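Long-range contacts in oligopeptide ABC transporter OppAIV (Borrelia burgdorferi B31, PDB 4GL8), which binds a peptide and probably serves as the solute-binding component of an ABC transporter that takes up oligopeptides: residues 323-334 against 490-499; 286-297 against 418-429. All coordinates share one frame; numbering follows the deposited sequence. Where two conformers were deposited one is given.

Interaction 1 (323-334 against 490-499); sequences LNDSSIPTRRAT and FPAVFLNITS
I497 N bonds to I328 O at 2.9 Å, one of the two backbone bonds that I328 and I497 exchange where the very short strand 328-329, following the loop after helix 315-323, pairs antiparallel with strand 492-504. Their branched side chains meet through CB on one face of the sheet. Just before this pair, S499 N bonds to OG of S327 at 3.0 Å; a serine suits this place because its short hydroxyl accepts that N-H close to the backbone. Beside it, the hydroxyls of S326 and S499 are hydrogen-bonded. P329 forms the next, non-hydrogen-bonded pair with N496, a position where the ladder asks for no N-H from this residue; its ring packs on R315 and T319 of the helix. T330 N reaches L495 O at 3.1 Å. L495 and N496 form a classic beta bulge opposite S289 of strand 287-293. With OG1 of T330 anti to its own nitrogen (chi1 -160°), that oxygen accepts R332 N in an ST turn while the methyl CG2 is left to touch I497 CD1 at 3.9 Å. The side chain of R331 bends twice, bringing NH2 obliquely within 3.4 Å of F490 CZ, guanidinium and ring planes 25° apart, while backbone oxygens of S347 and I486 hold NH1 and NH2. Farther on, the small side chain of A333 fits over one face of the F494 ring, its CB 4.0 Å from the ring centroid in a CH-pi contact.

Interaction 2 (286-297 against 418-429); sequences NSTSFYSLNMKV and GNYEIIRSGWSG
Strands 287-293 and 422-428 form an antiparallel pair, part of which lines the peptide site of this solute-binding protein: S428 bonds to the bound peptide through its backbone, and S287, R424, W427 and S428 pack on it. The ladder starts with G429 N giving a bond to N286 O (2.9 Å), and T288 N reaches W427 O at the same length. F290 holds its ring between the backbone N and the carbonyl carbon (chi1 61°), which lays one face against G426, whose CA is 3.7 Å from the centroid in a CH-pi contact. Glycine suits this position, since its CA also lies 3.2 Å from T288 O, with no CB to crowd that oxygen. On the other face of the sheet, R424 CA sits over the Y291 ring, 3.8 Å from its centroid, and L293 and I422 run side by side in the same direction. Where the strands end, N294 N bonds to E421 O. Asparagine suits this corner through its amide, placed with CG anti to N (chi1 -168°): ND2 gives to Y420 O at 3.0 Å, and OD1 accepts K296 N in an Asx turn. The guanidinium of R424 leads away from Y291; NH1 bonds to N377 and to the peptide backbone, and a water that bonds T288 O also accepts a weak bond from NH2. The bond from R424 to peptide backbone would probably not depend on the peptide's sequence, whereas S287 and S428 also pack on a modified side chain of the peptide.

In the fold
From the N terminus the chain first lays down 286-297, then passes through helices 303-311 and 315-323 to 323-334. Interaction 2 closes its loop when 418-429 arrives after helix 408-417; interaction 1 closes only when 490-499 follows helix 471-489. The segments alternate, so the two loops cross. Strand 492-504 is the shared element: it lies between 328-329 and 287-293, and 287-293 in turn lies between it and 422-428. V493 O with Y291 N and T498 N with S287 O probably hydrogen-bond the two contacts together, while the F290 and F494 rings meet. The late strand thereby ties the post-helical loop to the strands beside the peptide.

Interaction 1 (323-334 against 490-499)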
loop_
_atom_site.group_PDB
_atom_site.type_symbol
_atom_site.label_atom_id
_atom_site.label_comp_id
_atom_site.label_asym_id
_atom_site.label_seq_id
_atom_site.Cartn_x
_atom_site.Cartn_y
_atom_site.Cartn_z
ATOM N N LEU A 323 -14.417 1.261 15.460
ATOM C CA LEU A 323 -14.099 2.072 14.304
ATOM C C LEU A 323 -15.224 3.055 14.076
ATOM O O LEU A 323 -14.982 4.229 13.838
ATOM C CB LEU A 323 -13.916 1.202 13.057
ATOM C CG LEU A 323 -12.751 0.211 13.096
ATOM C CD1 LEU A 323 -12.568 -0.460 11.740
ATOM C CD2 LEU A 323 -11.475 0.914 13.519
ATOM N N ASN A 324 -16.458 2.560 14.141
ATOM C CA ASN A 324 -17.642 3.356 13.916
ATOM C C ASN A 324 -17.518 4.154 12.616
ATOM O O ASN A 324 -17.831 5.354 12.585
ATOM C CB ASN A 324 -17.826 4.302 15.108
ATOM C CG ASN A 324 -19.115 5.082 15.037
ATOM O OD1 ASN A 324 -20.093 4.622 14.464
ATOM N ND2 ASN A 324 -19.113 6.282 15.591
ATOM N N ASP A 325 -17.005 3.523 11.562
ATOM C CA ASP A 325 -16.773 4.257 10.323
ATOM C C ASP A 325 -17.782 3.896 9.256
ATOM O O ASP A 325 -18.568 4.753 8.852
ATOM C CB ASP A 325 -15.329 4.109 9.816
ATOM C CG ASP A 325 -14.722 2.736 10.095
ATOM O OD1 ASP A 325 -15.469 1.731 10.203
ATOM O OD2 ASP A 325 -13.473 2.670 10.184
ATOM N N SER A 326 -17.869 2.617 8.924
ATOM C CA SER A 326 -18.480 2.118 7.657
ATOM C C SER A 326 -17.572 1.081 6.984
ATOM O O SER A 326 -17.869 0.578 5.911
ATOM C CB SER A 326 -18.820 3.213 6.619
ATOM O OG SER A 326 -17.674 3.519 5.824
ATOM N N SER A 327 -16.451 0.771 7.609
ATOM C CA SER A 327 -15.672 -0.388 7.237
ATOM C C SER A 327 -16.545 -1.621 7.230
ATOM O O SER A 327 -17.466 -1.745 8.021
ATOM C CB SER A 327 -14.526 -0.580 8.222
ATOM O OG SER A 327 -13.602 0.491 8.105
ATOM N N ILE A 328 -16.229 -2.546 6.340
ATOM C CA ILE A 328 -17.008 -3.752 6.172
ATOM C C ILE A 328 -16.325 -4.877 6.958
ATOM O O ILE A 328 -15.241 -5.281 6.619
ATOM C CB ILE A 328 -17.082 -4.198 4.696
ATOM C CG1 ILE A 328 -17.516 -3.054 3.750
ATOM C CG2 ILE A 328 -17.978 -5.424 4.559
ATOM C CD1 ILE A 328 -18.971 -2.683 3.837
ATOM N N PRO A 329 -16.995 -5.421 7.976
ATOM C CA PRO A 329 -16.426 -6.587 8.662
ATOM C C PRO A 329 -16.391 -7.801 7.738
ATOM O O PRO A 329 -17.317 -8.005 6.991
ATOM C CB PRO A 329 -17.373 -6.786 9.853
ATOM C CG PRO A 329 -18.660 -6.192 9.417
ATOM C CD PRO A 329 -18.354 -5.090 8.448
ATOM N N THR A 330 -15.309 -8.573 7.757
ATOM C CA THR A 330 -15.121 -9.653 6.773
ATOM C C THR A 330 -14.128 -10.748 7.215
ATOM O O THR A 330 -13.237 -10.520 8.021
ATOM C CB THR A 330 -14.690 -9.120 5.373
ATOM O OG1 THR A 330 -14.956 -10.100 4.378
ATOM C CG2 THR A 330 -13.202 -8.817 5.320
ATOM N N ARG A 331 -14.317 -11.942 6.666
ATOM C CA ARG A 331 -13.362 -13.020 6.764
ATOM C C ARG A 331 -12.503 -13.070 5.497
ATOM O O ARG A 331 -11.549 -13.857 5.420
ATOM C CB ARG A 331 -14.097 -14.326 6.949
ATOM C CG ARG A 331 -14.730 -14.471 8.321
ATOM C CD ARG A 331 -13.754 -15.114 9.282
ATOM N NE ARG A 331 -13.247 -16.370 8.741
ATOM C CZ ARG A 331 -13.948 -17.509 8.687
ATOM N NH1 ARG A 331 -15.169 -17.586 9.177
ATOM N NH2 ARG A 331 -13.398 -18.586 8.147
ATOM N N ARG A 332 -12.849 -12.222 4.519
ATOM C CA ARG A 332 -12.151 -12.154 3.239
ATOM C C ARG A 332 -10.782 -11.520 3.336
ATOM O O ARG A 332 -10.522 -10.671 4.199
ATOM C CB ARG A 332 -12.962 -11.376 2.178
ATOM C CG ARG A 332 -14.275 -12.040 1.716
ATOM C CD ARG A 332 -14.112 -12.965 0.517
ATOM N NE ARG A 332 -13.477 -12.241 -0.571
ATOM C CZ ARG A 332 -14.093 -11.461 -1.460
ATOM N NH1 ARG A 332 -15.412 -11.338 -1.491
ATOM N NH2 ARG A 332 -13.372 -10.823 -2.370
ATOM N N ALA A 333 -9.921 -11.934 2.407
ATOM C CA ALA A 333 -8.562 -11.401 2.266
ATOM C C ALA A 333 -8.441 -10.307 1.195
ATOM O O ALA A 333 -7.437 -9.612 1.120
ATOM C CB ALA A 333 -7.624 -12.552 1.928
ATOM N N THR A 334 -9.427 -10.200 0.312
ATOM C CA THR A 334 -9.389 -9.197 -0.753
ATOM C C THR A 334 -10.673 -8.373 -0.741
ATOM O O THR A 334 -11.712 -8.859 -0.340
ATOM C CB THR A 334 -9.290 -9.837 -2.148
ATOM O OG1 THR A 334 -10.548 -10.408 -2.481
ATOM C CG2 THR A 334 -8.222 -10.950 -2.201
ATOM N N PHE A 490 -5.776 -20.089 7.661
ATOM C CA PHE A 490 -5.778 -18.939 8.550
ATOM C C PHE A 490 -4.360 -18.394 8.852
ATOM O O PHE A 490 -3.975 -18.283 10.019
ATOM C CB PHE A 490 -6.485 -19.284 9.874
ATOM C CG PHE A 490 -7.954 -19.591 9.724
ATOM C CD1 PHE A 490 -8.911 -18.595 9.917
ATOM C CD2 PHE A 490 -8.378 -20.857 9.368
ATOM C CE1 PHE A 490 -10.266 -18.864 9.770
ATOM C CE2 PHE A 490 -9.728 -21.134 9.216
ATOM C CZ PHE A 490 -10.682 -20.126 9.417
ATOM N N PRO A 491 -3.577 -18.065 7.814
ATOM C CA PRO A 491 -2.290 -17.432 8.098
ATOM C C PRO A 491 -2.406 -16.098 8.816
ATOM O O PRO A 491 -1.470 -15.660 9.492
ATOM C CB PRO A 491 -1.677 -17.200 6.693
ATOM C CG PRO A 491 -2.826 -17.190 5.765
ATOM C CD PRO A 491 -3.845 -18.143 6.368
ATOM N N ALA A 492 -3.547 -15.440 8.659
ATOM C CA ALA A 492 -3.795 -14.208 9.343
ATOM C C ALA A 492 -5.235 -14.190 9.875
ATOM O O ALA A 492 -6.096 -14.969 9.467
ATOM C CB ALA A 492 -3.550 -13.047 8.387
ATOM N N VAL A 493 -5.459 -13.296 10.817
ATOM C CA VAL A 493 -6.780 -12.959 11.301
ATOM C C VAL A 493 -7.270 -11.799 10.450
ATOM O O VAL A 493 -6.874 -10.669 10.644
ATOM C CB VAL A 493 -6.717 -12.590 12.782
ATOM C CG1 VAL A 493 -8.087 -12.215 13.304
ATOM C CG2 VAL A 493 -6.128 -13.754 13.561
ATOM N N PHE A 494 -8.086 -12.104 9.453
ATOM C CA PHE A 494 -8.632 -11.095 8.563
ATOM C C PHE A 494 -9.828 -10.437 9.242
ATOM O O PHE A 494 -10.729 -11.124 9.751
ATOM C CB PHE A 494 -9.050 -11.730 7.235
ATOM C CG PHE A 494 -7.907 -12.350 6.487
ATOM C CD1 PHE A 494 -7.053 -11.570 5.748
ATOM C CD2 PHE A 494 -7.681 -13.716 6.539
ATOM C CE1 PHE A 494 -5.990 -12.147 5.060
ATOM C CE2 PHE A 494 -6.637 -14.303 5.847
ATOM C CZ PHE A 494 -5.773 -13.520 5.122
ATOM N N LEU A 495 -9.847 -9.114 9.213
ATOM C CA LEU A 495 -10.776 -8.345 10.018
ATOM C C LEU A 495 -11.805 -7.522 9.249
ATOM O O LEU A 495 -12.998 -7.610 9.516
ATOM C CB LEU A 495 -9.987 -7.410 10.943
ATOM C CG LEU A 495 -9.181 -8.113 12.045
ATOM C CD1 LEU A 495 -8.260 -7.137 12.738
ATOM C CD2 LEU A 495 -10.097 -8.742 13.056
ATOM N N ASN A 496 -11.360 -6.668 8.341
ATOM C CA ASN A 496 -12.324 -5.883 7.587
ATOM C C ASN A 496 -11.730 -5.298 6.332
ATOM O O ASN A 496 -10.517 -5.373 6.101
ATOM C CB ASN A 496 -12.931 -4.773 8.445
ATOM C CG ASN A 496 -11.880 -3.880 9.055
ATOM O OD1 ASN A 496 -11.197 -3.139 8.354
ATOM N ND2 ASN A 496 -11.738 -3.955 10.379
ATOM N N ILE A 497 -12.624 -4.780 5.501
ATOM C CA ILE A 497 -12.268 -3.999 4.349
ATOM C C ILE A 497 -12.411 -2.565 4.796
ATOM O O ILE A 497 -13.496 -2.133 5.203
ATOM C CB ILE A 497 -13.232 -4.222 3.176
ATOM C CG1 ILE A 497 -13.398 -5.721 2.867
ATOM C CG2 ILE A 497 -12.777 -3.376 1.987
ATOM C CD1 ILE A 497 -12.130 -6.453 2.431
ATOM N N THR A 498 -11.337 -1.810 4.673
ATOM C CA THR A 498 -11.206 -0.502 5.343
ATOM C C THR A 498 -12.039 0.602 4.691
ATOM O O THR A 498 -12.236 0.591 3.488
ATOM C CB THR A 498 -9.713 -0.092 5.325
ATOM O OG1 THR A 498 -9.007 -0.867 6.303
ATOM C CG2 THR A 498 -9.530 1.401 5.581
ATOM N N SER A 499 -12.514 1.541 5.506
ATOM C CA SER A 499 -13.027 2.836 5.045
ATOM C C SER A 499 -12.220 3.932 5.702
ATOM O O SER A 499 -12.121 3.952 6.911
ATOM C CB SER A 499 -14.491 3.023 5.443
ATOM O OG SER A 499 -15.308 2.089 4.744
#

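Interaction 2 (286-297 against 418-429)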
loop_
_atom_site.group_PDB
_atom_site.type_symbol
_atom_site.label_atom_id
_atom_site.label_comp_id
_atom_site.label_asym_id
_atom_site.label_seq_id
_atom_site.Cartn_x
_atom_site.Cartn_y
_atom_site.Cartn_z
ATOM N N ASN A 286 -9.834 0.313 -1.368
ATOM C CA ASN A 286 -9.288 -1.000 -1.669
ATOM C C ASN A 286 -8.160 -1.341 -0.721
ATOM O O ASN A 286 -6.996 -1.511 -1.115
ATOM C CB ASN A 286 -8.800 -1.050 -3.102
ATOM C CG ASN A 286 -9.935 -1.229 -4.093
ATOM O OD1 ASN A 286 -11.030 -1.664 -3.736
ATOM N ND2 ASN A 286 -9.676 -0.889 -5.346
ATOM N N SER A 287 -8.512 -1.505 0.532
ATOM C CA SER A 287 -7.518 -1.658 1.561
ATOM C C SER A 287 -8.122 -2.529 2.654
ATOM O O SER A 287 -9.321 -2.465 2.879
ATOM C CB SER A 287 -7.148 -0.263 2.053
ATOM O OG SER A 287 -5.904 -0.281 2.665
ATOM N N THR A 288 -7.314 -3.383 3.278
ATOM C CA THR A 288 -7.781 -4.322 4.269
ATOM C C THR A 288 -7.071 -4.138 5.597
ATOM O O THR A 288 -5.938 -3.664 5.664
ATOM C CB THR A 288 -7.580 -5.809 3.841
ATOM O OG1 THR A 288 -6.194 -6.123 3.672
ATOM C CG2 THR A 288 -8.353 -6.139 2.541
ATOM N N SER A 289 -7.750 -4.579 6.651
ATOM C CA SER A 289 -7.162 -4.720 7.984
ATOM C C SER A 289 -7.119 -6.214 8.350
ATOM O O SER A 289 -8.116 -6.930 8.234
ATOM C CB SER A 289 -7.968 -3.923 9.014
ATOM O OG SER A 289 -7.667 -4.336 10.356
ATOM N N PHE A 290 -5.934 -6.692 8.701
ATOM C CA PHE A 290 -5.765 -8.042 9.230
ATOM C C PHE A 290 -4.611 -8.059 10.237
ATOM O O PHE A 290 -3.812 -7.161 10.248
ATOM C CB PHE A 290 -5.587 -9.088 8.121
ATOM C CG PHE A 290 -4.364 -8.896 7.230
ATOM C CD1 PHE A 290 -3.134 -9.391 7.603
ATOM C CD2 PHE A 290 -4.484 -8.277 5.995
ATOM C CE1 PHE A 290 -2.017 -9.246 6.777
ATOM C CE2 PHE A 290 -3.390 -8.132 5.148
ATOM C CZ PHE A 290 -2.135 -8.610 5.551
ATOM N N TYR A 291 -4.575 -9.059 11.114
ATOM C CA TYR A 291 -3.440 -9.232 12.028
ATOM C C TYR A 291 -2.587 -10.382 11.518
ATOM O O TYR A 291 -3.097 -11.484 11.338
ATOM C CB TYR A 291 -3.952 -9.496 13.464
ATOM C CG TYR A 291 -4.170 -8.239 14.291
ATOM C CD1 TYR A 291 -4.611 -7.058 13.723
ATOM C CD2 TYR A 291 -3.914 -8.243 15.658
ATOM C CE1 TYR A 291 -4.762 -5.903 14.495
ATOM C CE2 TYR A 291 -4.089 -7.115 16.431
ATOM C CZ TYR A 291 -4.505 -5.940 15.847
ATOM O OH TYR A 291 -4.652 -4.834 16.662
ATOM N N SER A 292 -1.311 -10.127 11.250
ATOM C CA SER A 292 -0.387 -11.175 10.842
ATOM C C SER A 292 0.110 -11.969 12.034
ATOM O O SER A 292 0.144 -11.459 13.180
ATOM C CB SER A 292 0.831 -10.584 10.162
ATOM O OG SER A 292 0.512 -9.767 9.063
ATOM N N LEU A 293 0.527 -13.199 11.728
ATOM C CA LEU A 293 0.905 -14.203 12.714
ATOM C C LEU A 293 2.222 -14.814 12.251
ATOM O O LEU A 293 2.320 -15.277 11.131
ATOM C CB LEU A 293 -0.171 -15.281 12.853
ATOM C CG LEU A 293 -1.571 -14.756 13.158
ATOM C CD1 LEU A 293 -2.606 -15.843 12.973
ATOM C CD2 LEU A 293 -1.706 -14.154 14.540
ATOM N N ASN A 294 3.235 -14.779 13.104
ATOM C CA ASN A 294 4.528 -15.331 12.792
ATOM C C ASN A 294 4.464 -16.846 12.949
ATOM O O ASN A 294 4.391 -17.362 14.069
ATOM C CB ASN A 294 5.613 -14.707 13.675
ATOM C CG ASN A 294 7.025 -15.048 13.179
ATOM O OD1 ASN A 294 7.275 -16.143 12.679
ATOM N ND2 ASN A 294 7.948 -14.120 13.336
ATOM N N MET A 295 4.498 -17.555 11.814
ATOM C CA MET A 295 4.371 -19.012 11.807
ATOM C C MET A 295 5.540 -19.699 12.480
ATOM O O MET A 295 5.441 -20.874 12.769
ATOM C CB MET A 295 4.324 -19.582 10.387
ATOM C CG MET A 295 3.282 -18.988 9.476
ATOM S SD MET A 295 1.635 -19.359 10.075
ATOM C CE MET A 295 0.713 -18.853 8.662
ATOM N N LYS A 296 6.647 -18.986 12.672
ATOM C CA LYS A 296 7.811 -19.518 13.371
ATOM C C LYS A 296 7.716 -19.281 14.880
ATOM O O LYS A 296 8.636 -19.644 15.591
ATOM C CB LYS A 296 9.132 -18.888 12.872
ATOM C CG LYS A 296 9.281 -18.645 11.369
ATOM C CD LYS A 296 9.258 -19.928 10.549
ATOM C CE LYS A 296 10.571 -20.679 10.682
ATOM N NZ LYS A 296 10.335 -22.121 11.000
ATOM N N VAL A 297 6.664 -18.630 15.372
ATOM C CA VAL A 297 6.542 -18.400 16.815
ATOM C C VAL A 297 5.465 -19.291 17.371
ATOM O O VAL A 297 4.322 -19.205 16.943
ATOM C CB VAL A 297 6.228 -16.923 17.163
ATOM C CG1 VAL A 297 5.947 -16.779 18.647
ATOM C CG2 VAL A 297 7.394 -16.041 16.766
ATOM N N GLY A 418 10.145 -10.043 10.024
ATOM C CA GLY A 418 9.513 -11.078 10.831
ATOM C C GLY A 418 9.736 -10.889 12.319
ATOM O O GLY A 418 9.601 -11.840 13.090
ATOM N N ASN A 419 10.052 -9.657 12.726
ATOM C CA ASN A 419 10.422 -9.390 14.114
ATOM C C ASN A 419 9.155 -9.048 14.890
ATOM O O ASN A 419 8.885 -7.886 15.226
ATOM C CB ASN A 419 11.449 -8.276 14.212
ATOM C CG ASN A 419 11.918 -8.070 15.632
ATOM O OD1 ASN A 419 11.982 -9.035 16.415
ATOM N ND2 ASN A 419 12.240 -6.824 15.986
ATOM N N TYR A 420 8.369 -10.090 15.117
ATOM C CA TYR A 420 7.094 -9.991 15.785
ATOM C C TYR A 420 6.544 -11.373 16.069
ATOM O O TYR A 420 7.051 -12.385 15.568
ATOM C CB TYR A 420 6.084 -9.189 14.952
ATOM C CG TYR A 420 5.651 -9.808 13.634
ATOM C CD1 TYR A 420 4.622 -10.782 13.576
ATOM C CD2 TYR A 420 6.246 -9.420 12.438
ATOM C CE1 TYR A 420 4.228 -11.329 12.358
ATOM C CE2 TYR A 420 5.862 -9.970 11.224
ATOM C CZ TYR A 420 4.847 -10.906 11.188
ATOM O OH TYR A 420 4.459 -11.410 9.975
ATOM N N GLU A 421 5.508 -11.392 16.898
ATOM C CA GLU A 421 4.792 -12.588 17.245
ATOM C C GLU A 421 3.414 -12.440 16.606
ATOM O O GLU A 421 3.094 -13.164 15.673
ATOM C CB GLU A 421 4.777 -12.734 18.778
ATOM C CG GLU A 421 6.199 -12.945 19.341
ATOM C CD GLU A 421 6.257 -13.193 20.855
ATOM O OE1 GLU A 421 5.379 -12.716 21.577
ATOM O OE2 GLU A 421 7.203 -13.840 21.331
ATOM N N ILE A 422 2.631 -11.478 17.087
ATOM C CA ILE A 422 1.415 -11.015 16.400
ATOM C C ILE A 422 1.636 -9.521 16.052
ATOM O O ILE A 422 2.195 -8.761 16.847
ATOM C CB ILE A 422 0.172 -11.192 17.298
ATOM C CG1 ILE A 422 -0.013 -12.670 17.642
ATOM C CG2 ILE A 422 -1.086 -10.653 16.640
ATOM C CD1 ILE A 422 -1.147 -12.934 18.599
ATOM N N ILE A 423 1.233 -9.099 14.874
ATOM C CA ILE A 423 1.394 -7.699 14.527
ATOM C C ILE A 423 0.212 -7.203 13.712
ATOM O O ILE A 423 -0.183 -7.831 12.707
ATOM C CB ILE A 423 2.724 -7.473 13.778
ATOM C CG1 ILE A 423 3.071 -5.996 13.679
ATOM C CG2 ILE A 423 2.707 -8.119 12.381
ATOM C CD1 ILE A 423 4.531 -5.772 13.350
ATOM N N ARG A 424 -0.365 -6.074 14.156
ATOM C CA ARG A 424 -1.377 -5.399 13.361
ATOM C C ARG A 424 -0.854 -5.169 11.964
ATOM O O ARG A 424 0.272 -4.744 11.771
ATOM C CB ARG A 424 -1.797 -4.062 13.995
ATOM C CG ARG A 424 -2.720 -3.253 13.113
ATOM C CD ARG A 424 -2.007 -2.201 12.293
ATOM N NE ARG A 424 -2.683 -2.036 11.024
ATOM C CZ ARG A 424 -2.349 -1.145 10.089
ATOM N NH1 ARG A 424 -1.325 -0.300 10.257
ATOM N NH2 ARG A 424 -3.041 -1.120 8.959
ATOM N N SER A 425 -1.691 -5.423 10.982
ATOM C CA SER A 425 -1.199 -5.478 9.624
ATOM C C SER A 425 -2.310 -5.041 8.681
ATOM O O SER A 425 -3.209 -4.318 9.082
ATOM C CB SER A 425 -0.687 -6.913 9.383
ATOM O OG SER A 425 -0.048 -7.061 8.156
ATOM N N GLY A 426 -2.295 -5.523 7.447
ATOM C CA GLY A 426 -3.201 -5.033 6.428
ATOM C C GLY A 426 -2.426 -4.537 5.225
ATOM O O GLY A 426 -1.193 -4.433 5.263
ATOM N N TRP A 427 -3.171 -4.198 4.176
ATOM C CA TRP A 427 -2.590 -3.998 2.886
ATOM C C TRP A 427 -3.467 -3.066 2.127
ATOM O O TRP A 427 -4.666 -3.193 2.142
ATOM C CB TRP A 427 -2.510 -5.321 2.145
ATOM C CG TRP A 427 -1.687 -5.309 0.911
ATOM C CD1 TRP A 427 -2.132 -5.480 -0.377
ATOM C CD2 TRP A 427 -0.267 -5.147 0.826
ATOM N NE1 TRP A 427 -1.079 -5.429 -1.251
ATOM C CE2 TRP A 427 0.081 -5.239 -0.535
ATOM C CE3 TRP A 427 0.742 -4.962 1.774
ATOM C CZ2 TRP A 427 1.411 -5.149 -0.979
ATOM C CZ3 TRP A 427 2.064 -4.848 1.339
ATOM C CH2 TRP A 427 2.385 -4.944 -0.021
ATOM N N SER A 428 -2.838 -2.116 1.481
ATOM C CA SER A 428 -3.514 -1.248 0.565
ATOM C C SER A 428 -3.126 -1.707 -0.836
ATOM O O SER A 428 -1.931 -1.851 -1.144
ATOM C CB SER A 428 -3.121 0.211 0.856
ATOM O OG SER A 428 -2.922 0.918 -0.338
ATOM N N GLY A 429 -4.139 -1.978 -1.655
ATOM C CA GLY A 429 -3.984 -2.426 -3.036
ATOM C C GLY A 429 -3.115 -1.504 -3.867
ATOM O O GLY A 429 -3.233 -0.272 -3.796
HETATM O O HOH W 1 -5.734 0.951 -3.211
HETATM O O HOH W 2 -5.283 -1.597 7.470
#